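Putative O-acetylhomoserine (Thiol)-lyase (Campylobacter jejuni, PDB 4OC9) probably catalyses, with pyridoxal 5'-phosphate, the replacement of the acetoxy group of O-acetylhomoserine by sulfide or a thiol. Local coordinates at residues L38-A41 against A42-N46; N226-L229 against K230-R234; I161-I164 against E165-N168. All blocks are in the same frame, centred on the assembly; numbering follows the deposited sequence.

From the N terminus, the order along the chain is interaction 1, interaction 3, interaction 2. Each is a local contact within or at the end of a helix, and none closes a long loop; the three run in series, without nesting or crossing. Interaction 1, within helix 38-45, has its centre about 34 Å from the centre of the chain, against a second subunit. Interaction 3 starts helix 164-174, which follows strand 146-152 of the seven-stranded sheet. Interaction 2 ends helix 225-229, which follows strand 217-221 of the same sheet. Interactions 2 and 3 approach to about 8 Å between nearest atoms, and Asn232 and Arg234 hydrogen-bond to the backbone oxygens of Lys175 and His174, at the C-terminal end of helix 164-174.

Interaction 1 (L38-A41 against A42-N46); sequences LDQA and AARFN
Gln40 and Arg44 are brought side by side, pointing the same way, by different first torsions: CG of Gln40 lies opposite the backbone N (chi1 -174°), whereas CG of Arg44 lies opposite the carbonyl carbon (chi1 -69°), and both chains then run extended. Gln40 CD comes over one face of the Arg44 guanidinium, displaced toward its rim and 3.5 Å from NH2. The amide and guanidinium planes are 32° apart, so this is an inclined overlap of flat groups. At the ends Gln40 NE2 lies 3.1 Å from Arg44 NH2, but both are donors and no bond joins them. Lower down, Arg44 CG rests 3.3 Å from Gln40 O.

That carbonyl also accepts Arg44 N at 3.0 Å, one of four successive i to i+4 bonds that define the alpha helix; the shortest runs from Ala43 N to Asp39 O, 2.7 Å. Ala41 O takes Phe45 N at 3.0 Å and sits at the edge of the Phe45 ring, 3.2 Å from CD1.

Outside the pair, Gln40 OE1 accepts from Glu36 N and Arg44 NH1 donates to Asn52 O. The other flank of this short helix faces the second subunit, where Leu38 N bonds Asp358 of that subunit and Phe45 packs on its Thr382.

Arg44 NE is buried with no polar partner in the model. With no hydrogen bond between the two groups, the Gln40-Arg44 pairing is van der Waals contact of the amide with the guanidinium face, while hydrogen bonds to Glu36 and Asn52 anchor the two polar ends separately.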
ATOM      1  N   LEU D  38      18.150   2.479  26.900  1.00 27.62           N
ATOM      2  CA  LEU D  38      18.398   3.930  26.824  1.00 31.19           C
ATOM      3  C   LEU D  38      19.746   4.346  26.227  1.00 33.16           C
ATOM      4  O   LEU D  38      19.827   5.341  25.505  1.00 32.04           O
ATOM      5  CB  LEU D  38      18.166   4.618  28.164  1.00 36.08           C
ATOM      6  CG  LEU D  38      18.026   6.163  28.024  1.00 39.68           C
ATOM      7  CD1 LEU D  38      16.612   6.246  27.492  1.00 39.76           C
ATOM      8  CD2 LEU D  38      18.100   7.025  29.280  1.00 37.07           C
ATOM      9  N   ASP D  39      20.804   3.600  26.501  1.00 38.37           N
ATOM     10  CA  ASP D  39      22.125   3.944  25.945  1.00 39.04           C
ATOM     11  C   ASP D  39      22.086   3.931  24.442  1.00 35.27           C
ATOM     12  O   ASP D  39      22.554   4.872  23.785  1.00 38.72           O
ATOM     13  CB  ASP D  39      23.214   2.959  26.407  1.00 39.39           C
ATOM     14  CG  ASP D  39      23.515   3.049  27.902  1.00 38.09           C
ATOM     15  OD1 ASP D  39      23.099   4.026  28.558  1.00 33.31           O
ATOM     16  OD2 ASP D  39      24.211   2.140  28.394  1.00 41.11           O
ATOM     17  N   GLN D  40      21.550   2.839  23.903  1.00 29.28           N
ATOM     18  CA  GLN D  40      21.438   2.670  22.466  1.00 27.31           C
ATOM     19  C   GLN D  40      20.754   3.875  21.821  1.00 26.46           C
ATOM     20  O   GLN D  40      21.202   4.389  20.798  1.00 28.43           O
ATOM     21  CB  GLN D  40      20.600   1.452  22.151  1.00 25.11           C
ATOM     22  CG  GLN D  40      20.560   1.129  20.668  1.00 24.05           C
ATOM     23  CD  GLN D  40      19.688  -0.082  20.361  1.00 23.71           C
ATOM     24  OE1 GLN D  40      18.509  -0.100  20.657  1.00 24.51           O
ATOM     25  NE2 GLN D  40      20.254  -1.053  19.669  1.00 26.06           N
ATOM     26  N   ALA D  41      19.635   4.276  22.418  1.00 24.00           N
ATOM     27  CA  ALA D  41      18.860   5.396  21.929  1.00 21.86           C
ATOM     28  C   ALA D  41      19.720   6.661  21.889  1.00 22.95           C
ATOM     29  O   ALA D  41      20.005   7.197  20.834  1.00 21.69           O
ATOM     30  CB  ALA D  41      17.634   5.591  22.795  1.00 20.02           C
ATOM     31  N   ALA D  42      20.163   7.097  23.056  1.00 24.68           N
ATOM     32  CA  ALA D  42      21.004   8.289  23.174  1.00 27.53           C
ATOM     33  C   ALA D  42      22.211   8.203  22.241  1.00 29.50           C
ATOM     34  O   ALA D  42      22.574   9.178  21.598  1.00 31.36           O
ATOM     35  CB  ALA D  42      21.461   8.492  24.625  1.00 28.45           C
ATOM     36  N   ALA D  43      22.828   7.040  22.167  1.00 29.88           N
ATOM     37  CA  ALA D  43      23.970   6.885  21.305  1.00 28.65           C
ATOM     38  C   ALA D  43      23.592   7.187  19.854  1.00 32.58           C
ATOM     39  O   ALA D  43      24.390   7.766  19.116  1.00 39.65           O
ATOM     40  CB  ALA D  43      24.565   5.495  21.449  1.00 29.83           C
ATOM     41  N   ARG D  44      22.390   6.792  19.430  1.00 32.96           N
ATOM     42  CA  ARG D  44      21.950   7.067  18.046  1.00 29.48           C
ATOM     43  C   ARG D  44      21.668   8.544  17.845  1.00 27.94           C
ATOM     44  O   ARG D  44      21.953   9.081  16.784  1.00 26.37           O
ATOM     45  CB  ARG D  44      20.751   6.228  17.622  1.00 28.97           C
ATOM     46  CG  ARG D  44      21.098   4.772  17.481  1.00 30.33           C
ATOM     47  CD  ARG D  44      19.910   3.931  17.083  1.00 29.19           C
ATOM     48  NE  ARG D  44      20.306   2.533  17.074  1.00 33.21           N
ATOM     49  CZ  ARG D  44      19.473   1.512  16.899  1.00 34.93           C
ATOM     50  NH1 ARG D  44      18.164   1.703  16.733  1.00 33.41           N
ATOM     51  NH2 ARG D  44      19.953   0.289  16.904  1.00 37.27           N
ATOM     52  N   PHE D  45      21.079   9.192  18.842  1.00 25.48           N
ATOM     53  CA  PHE D  45      20.809  10.632  18.733  1.00 26.24           C
ATOM     54  C   PHE D  45      22.082  11.476  18.696  1.00 27.08           C
ATOM     55  O   PHE D  45      22.030  12.628  18.264  1.00 29.36           O
ATOM     56  CB  PHE D  45      19.893  11.122  19.840  1.00 23.18           C
ATOM     57  CG  PHE D  45      18.471  10.745  19.651  1.00 21.41           C
ATOM     58  CD1 PHE D  45      17.992   9.521  20.038  1.00 20.19           C
ATOM     59  CD2 PHE D  45      17.593  11.653  19.092  1.00 21.96           C
ATOM     60  CE1 PHE D  45      16.657   9.203  19.859  1.00 20.59           C
ATOM     61  CE2 PHE D  45      16.254  11.351  18.921  1.00 20.41           C
ATOM     62  CZ  PHE D  45      15.786  10.124  19.309  1.00 20.98           C
ATOM     63  N   ASN D  46      23.211  10.895  19.109  1.00 32.54           N
ATOM     64  CA  ASN D  46      24.534  11.566  19.124  1.00 39.28           C
ATOM     65  C   ASN D  46      25.453  11.169  17.991  1.00 43.59           C
ATOM     66  O   ASN D  46      26.613  11.556  17.971  1.00 44.44           O
ATOM     67  CB  ASN D  46      25.298  11.186  20.362  1.00 37.53           C
ATOM     68  CG  ASN D  46      24.610  11.622  21.611  1.00 49.75           C
ATOM     69  OD1 ASN D  46      23.801  12.553  21.607  1.00 49.52           O
ATOM     70  ND2 ASN D  46      24.963  10.980  22.710  1.00 63.80           N
TER

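Interaction 2 (N226-L229 against K230-R234); sequences NDLL and KNNDR
Lys230 N donates to Asn226 O at 2.7 Å with an N-H...O angle of 166°, the last i to i+4 bond of helix 225-229, before the chain leaves helical geometry at Lys230 and folds through a type II beta turn from Leu229 to Asn232. Beyond that bond the side chains of Asn226 and Lys230 run alongside each other in the same direction. The start of the lysine chain sits on the backbone carbonyl of Asn226, Lys230 CB being 3.3 Å from Asn226 O, and its middle passes Asn226 CB, 4.1 Å from Lys230 CD. Their polar ends turn to the loop leading into helix 257-270 and its first residue: Lys230 NZ bonds Leu253 O, Asn226 ND2 bonds Leu255 O and Asn226 OD1 accepts from Ile257 N.

Asn232 works with both ends of its amide. With CG opposite the backbone N (chi1 178°), the group swings back to the helix, where ND2 donates to Leu228 O at 2.8 Å; the acceptor lies close to the amide plane, 13° out of it. The other end, OD1, accepts Arg234 N at 2.8 Å, which makes an Asx turn, so both ends of the amide are bonded, which sets its rotation. ND2 has a second acceptor in Lys175 O, just beyond helix 164-174. Leu228 CD1 accompanies this amide, 3.9 Å from Asn232 ND2, and the side chains of Leu228 and Leu229 both reach Val177 on strand 177-181.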
ATOM      1  N   ASN D 226      34.442  12.926   0.439  1.00 23.45           N
ATOM      2  CA  ASN D 226      34.984  13.622   1.619  1.00 22.03           C
ATOM      3  C   ASN D 226      36.263  14.358   1.249  1.00 23.82           C
ATOM      4  O   ASN D 226      36.491  15.499   1.707  1.00 23.65           O
ATOM      5  CB  ASN D 226      35.277  12.648   2.759  1.00 23.41           C
ATOM      6  CG  ASN D 226      34.026  12.106   3.424  1.00 22.46           C
ATOM      7  OD1 ASN D 226      32.935  12.666   3.300  1.00 25.09           O
ATOM      8  ND2 ASN D 226      34.205  11.086   4.221  1.00 20.31           N
ATOM      9  N   ASP D 227      37.090  13.719   0.413  1.00 22.77           N
ATOM     10  CA  ASP D 227      38.361  14.323  -0.056  1.00 23.66           C
ATOM     11  C   ASP D 227      38.136  15.744  -0.564  1.00 21.78           C
ATOM     12  O   ASP D 227      38.928  16.636  -0.319  1.00 27.23           O
ATOM     13  CB  ASP D 227      38.991  13.480  -1.179  1.00 23.88           C
ATOM     14  CG  ASP D 227      39.353  12.079  -0.737  1.00 25.31           C
ATOM     15  OD1 ASP D 227      39.203  11.768   0.457  1.00 30.87           O
ATOM     16  OD2 ASP D 227      39.783  11.261  -1.579  1.00 30.07           O
ATOM     17  N   LEU D 228      37.043  15.954  -1.282  1.00 22.94           N
ATOM     18  CA  LEU D 228      36.706  17.277  -1.839  1.00 23.78           C
ATOM     19  C   LEU D 228      36.040  18.238  -0.859  1.00 24.81           C
ATOM     20  O   LEU D 228      36.169  19.459  -0.990  1.00 30.26           O
ATOM     21  CB  LEU D 228      35.775  17.089  -3.050  1.00 24.24           C
ATOM     22  CG  LEU D 228      35.256  18.334  -3.785  1.00 24.90           C
ATOM     23  CD1 LEU D 228      36.400  19.209  -4.299  1.00 26.64           C
ATOM     24  CD2 LEU D 228      34.367  17.931  -4.947  1.00 25.60           C
ATOM     25  N   LEU D 229      35.291  17.706   0.104  1.00 25.05           N
ATOM     26  CA  LEU D 229      34.591  18.549   1.091  1.00 21.24           C
ATOM     27  C   LEU D 229      35.421  18.882   2.312  1.00 22.46           C
ATOM     28  O   LEU D 229      35.368  20.010   2.814  1.00 20.88           O
ATOM     29  CB  LEU D 229      33.264  17.910   1.516  1.00 21.01           C
ATOM     30  CG  LEU D 229      32.189  17.803   0.430  1.00 20.13           C
ATOM     31  CD1 LEU D 229      30.978  17.034   0.930  1.00 19.13           C
ATOM     32  CD2 LEU D 229      31.772  19.189  -0.061  1.00 19.62           C
ATOM     33  N   LYS D 230      36.151  17.898   2.818  1.00 24.00           N
ATOM     34  CA  LYS D 230      36.988  18.122   3.986  1.00 27.38           C
ATOM     35  C   LYS D 230      38.165  19.039   3.664  1.00 30.16           C
ATOM     36  O   LYS D 230      38.799  18.901   2.628  1.00 31.51           O
ATOM     37  CB  LYS D 230      37.491  16.793   4.575  1.00 26.85           C
ATOM     38  CG  LYS D 230      36.433  15.968   5.286  1.00 27.55           C
ATOM     39  CD  LYS D 230      37.051  14.690   5.807  1.00 27.55           C
ATOM     40  CE  LYS D 230      36.060  13.880   6.608  1.00 32.83           C
ATOM     41  NZ  LYS D 230      36.570  12.556   7.050  1.00 34.90           N
ATOM     42  N   ASN D 231      38.448  19.960   4.576  1.00 34.53           N
ATOM     43  CA  ASN D 231      39.555  20.912   4.428  1.00 38.85           C
ATOM     44  C   ASN D 231      39.487  21.695   3.134  1.00 34.17           C
ATOM     45  O   ASN D 231      40.489  21.905   2.481  1.00 32.88           O
ATOM     46  CB  ASN D 231      40.895  20.183   4.516  1.00 39.05           C
ATOM     47  CG  ASN D 231      41.064  19.442   5.823  1.00 42.56           C
ATOM     48  OD1 ASN D 231      40.537  19.848   6.863  1.00 47.31           O
ATOM     49  ND2 ASN D 231      41.844  18.372   5.788  1.00 48.74           N
ATOM     50  N   ASN D 232      38.291  22.138   2.787  1.00 31.95           N
ATOM     51  CA  ASN D 232      38.088  22.912   1.586  1.00 30.22           C
ATOM     52  C   ASN D 232      37.375  24.172   2.046  1.00 31.54           C
ATOM     53  O   ASN D 232      36.237  24.127   2.520  1.00 35.21           O
ATOM     54  CB  ASN D 232      37.304  22.096   0.556  1.00 31.76           C
ATOM     55  CG  ASN D 232      37.011  22.862  -0.724  1.00 28.46           C
ATOM     56  OD1 ASN D 232      37.010  24.083  -0.753  1.00 33.52           O
ATOM     57  ND2 ASN D 232      36.684  22.134  -1.770  1.00 31.08           N
ATOM     58  N   ASP D 233      38.085  25.290   1.936  1.00 30.75           N
ATOM     59  CA  ASP D 233      37.597  26.609   2.338  1.00 35.49           C
ATOM     60  C   ASP D 233      36.288  27.011   1.669  1.00 32.54           C
ATOM     61  O   ASP D 233      35.592  27.920   2.122  1.00 29.74           O
ATOM     62  CB  ASP D 233      38.636  27.688   1.987  1.00 42.33           C
ATOM     63  CG  ASP D 233      39.952  27.531   2.736  1.00 52.98           C
ATOM     64  OD1 ASP D 233      40.047  26.662   3.640  1.00 60.64           O
ATOM     65  OD2 ASP D 233      40.888  28.309   2.415  1.00 52.54           O
ATOM     66  N   ARG D 234      35.974  26.371   0.557  1.00 29.51           N
ATOM     67  CA  ARG D 234      34.754  26.696  -0.150  1.00 28.07           C
ATOM     68  C   ARG D 234      33.516  26.114   0.583  1.00 25.99           C
ATOM     69  O   ARG D 234      32.408  26.643   0.434  1.00 22.70           O
ATOM     70  CB  ARG D 234      34.845  26.164  -1.573  1.00 26.14           C
ATOM     71  CG  ARG D 234      33.701  26.600  -2.451  1.00 26.65           C
ATOM     72  CD  ARG D 234      33.820  26.034  -3.855  1.00 28.95           C
ATOM     73  NE  ARG D 234      35.018  26.472  -4.581  1.00 28.46           N
ATOM     74  CZ  ARG D 234      35.114  27.601  -5.294  1.00 26.11           C
ATOM     75  NH1 ARG D 234      34.115  28.484  -5.359  1.00 22.78           N
ATOM     76  NH2 ARG D 234      36.243  27.868  -5.926  1.00 27.56           N
TER

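Interaction 3 (I161-I164 against E165-N168); sequences IADI and EKIN
Glu165 CB lies 4.2 Å from Asp163 OD1 at the start of helix 164-174. Asp163 stands at the N-cap position, but its side chain makes no capping bond; its OD1 and Glu165 N are both hydrogen-bonded to Tyr333 OH. Asp163, just ahead of the helix, is also the centre of an inverse gamma turn, with a weak bond from Ile164 N to Ala162 O.

Lys166 comes next, and its extended chain lies across the Asp163 carboxylate. OD2 touches the methylenes, 3.3 Å from Lys166 CD, before the charged end is reached; NZ stands 3.7 Å from OD2, a long salt bridge. The carboxylate is directed there by CG of Asp163 lying opposite the backbone N (chi1 -171°). Lys166 N makes a weak bond to Asp163 O.

Ile167 N shares that acceptor at 3.3 Å, in the carbonyl plane and with a straighter N-H...O angle of 151°, which closes the first alpha-helical turn. Ile167 CD1 reaches back to Ala162 CB, 4.1 Å away, an apolar contact across the turn.

Asn168 N bonds Ile164 O at 2.9 Å, continuing the helix.

The helix start packs on two elements: Ala162, Ile164 and Ile167 meet Phe151 of strand 146-152, while Asp163 and Ile164 touch Leu329 and Tyr333, respectively, of helix 327-333.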
ATOM      1  N   ILE D 161      22.926  16.671 -24.641  1.00 16.80           N
ATOM      2  CA  ILE D 161      23.933  15.919 -23.922  1.00 16.51           C
ATOM      3  C   ILE D 161      25.097  16.789 -23.495  1.00 16.01           C
ATOM      4  O   ILE D 161      25.743  17.462 -24.308  1.00 16.71           O
ATOM      5  CB  ILE D 161      24.461  14.762 -24.754  1.00 16.22           C
ATOM      6  CG1 ILE D 161      23.309  13.844 -25.134  1.00 16.31           C
ATOM      7  CG2 ILE D 161      25.509  13.998 -23.962  1.00 18.40           C
ATOM      8  CD1 ILE D 161      23.688  12.648 -25.989  1.00 15.96           C
ATOM      9  N   ALA D 162      25.400  16.709 -22.213  1.00 16.23           N
ATOM     10  CA  ALA D 162      26.496  17.475 -21.626  1.00 17.01           C
ATOM     11  C   ALA D 162      27.830  16.762 -21.800  1.00 17.10           C
ATOM     12  O   ALA D 162      27.911  15.534 -21.641  1.00 18.86           O
ATOM     13  CB  ALA D 162      26.223  17.691 -20.141  1.00 17.24           C
ATOM     14  N   ASP D 163      28.876  17.519 -22.104  1.00 15.62           N
ATOM     15  CA  ASP D 163      30.202  16.956 -22.260  1.00 15.66           C
ATOM     16  C   ASP D 163      30.729  16.942 -20.823  1.00 15.78           C
ATOM     17  O   ASP D 163      31.432  17.843 -20.360  1.00 17.46           O
ATOM     18  CB  ASP D 163      31.066  17.783 -23.208  1.00 14.74           C
ATOM     19  CG  ASP D 163      32.367  17.089 -23.562  1.00 15.42           C
ATOM     20  OD1 ASP D 163      32.790  16.150 -22.842  1.00 15.45           O
ATOM     21  OD2 ASP D 163      32.991  17.493 -24.578  1.00 19.53           O
ATOM     22  N   ILE D 164      30.401  15.862 -20.141  1.00 17.96           N
ATOM     23  CA  ILE D 164      30.752  15.679 -18.737  1.00 19.50           C
ATOM     24  C   ILE D 164      32.226  15.871 -18.393  1.00 20.08           C
ATOM     25  O   ILE D 164      32.521  16.617 -17.461  1.00 18.68           O
ATOM     26  CB  ILE D 164      30.241  14.343 -18.198  1.00 18.78           C
ATOM     27  CG1 ILE D 164      28.732  14.223 -18.431  1.00 19.63           C
ATOM     28  CG2 ILE D 164      30.546  14.248 -16.713  1.00 20.10           C
ATOM     29  CD1 ILE D 164      28.139  12.881 -18.036  1.00 18.63           C
ATOM     30  N   GLU D 165      33.129  15.216 -19.120  1.00 21.79           N
ATOM     31  CA  GLU D 165      34.579  15.359 -18.857  1.00 23.87           C
ATOM     32  C   GLU D 165      35.067  16.819 -18.774  1.00 20.91           C
ATOM     33  O   GLU D 165      35.905  17.135 -17.938  1.00 16.64           O
ATOM     34  CB  GLU D 165      35.429  14.659 -19.903  1.00 24.45           C
ATOM     35  CG  GLU D 165      35.294  13.156 -19.928  1.00 24.76           C
ATOM     36  CD  GLU D 165      36.185  12.534 -20.980  1.00 24.56           C
ATOM     37  OE1 GLU D 165      36.973  13.291 -21.618  1.00 28.23           O
ATOM     38  OE2 GLU D 165      36.097  11.303 -21.167  1.00 22.12           O
ATOM     39  N   LYS D 166      34.538  17.672 -19.649  1.00 20.63           N
ATOM     40  CA  LYS D 166      34.911  19.082 -19.671  1.00 19.21           C
ATOM     41  C   LYS D 166      34.332  19.837 -18.522  1.00 17.87           C
ATOM     42  O   LYS D 166      34.948  20.781 -18.044  1.00 20.49           O
ATOM     43  CB  LYS D 166      34.528  19.722 -20.989  1.00 20.50           C
ATOM     44  CG  LYS D 166      35.307  19.124 -22.131  1.00 21.56           C
ATOM     45  CD  LYS D 166      35.008  19.802 -23.446  1.00 26.21           C
ATOM     46  CE  LYS D 166      35.845  19.148 -24.543  1.00 28.81           C
ATOM     47  NZ  LYS D 166      35.601  19.755 -25.876  1.00 30.51           N
ATOM     48  N   ILE D 167      33.139  19.455 -18.074  1.00 16.97           N
ATOM     49  CA  ILE D 167      32.537  20.118 -16.933  1.00 16.60           C
ATOM     50  C   ILE D 167      33.360  19.735 -15.704  1.00 16.80           C
ATOM     51  O   ILE D 167      33.665  20.561 -14.843  1.00 18.06           O
ATOM     52  CB  ILE D 167      31.079  19.726 -16.742  1.00 17.35           C
ATOM     53  CG1 ILE D 167      30.253  20.299 -17.881  1.00 19.19           C
ATOM     54  CG2 ILE D 167      30.529  20.310 -15.447  1.00 17.67           C
ATOM     55  CD1 ILE D 167      28.777  19.924 -17.860  1.00 20.30           C
ATOM     56  N   ASN D 168      33.720  18.467 -15.642  1.00 17.95           N
ATOM     57  CA  ASN D 168      34.508  17.928 -14.563  1.00 18.93           C
ATOM     58  C   ASN D 168      35.845  18.647 -14.424  1.00 19.69           C
ATOM     59  O   ASN D 168      36.256  18.990 -13.317  1.00 18.05           O
ATOM     60  CB  ASN D 168      34.840  16.482 -14.822  1.00 18.98           C
ATOM     61  CG  ASN D 168      35.554  15.852 -13.661  1.00 21.30           C
ATOM     62  OD1 ASN D 168      35.133  16.005 -12.508  1.00 23.81           O
ATOM     63  ND2 ASN D 168      36.623  15.105 -13.943  1.00 22.51           N
TER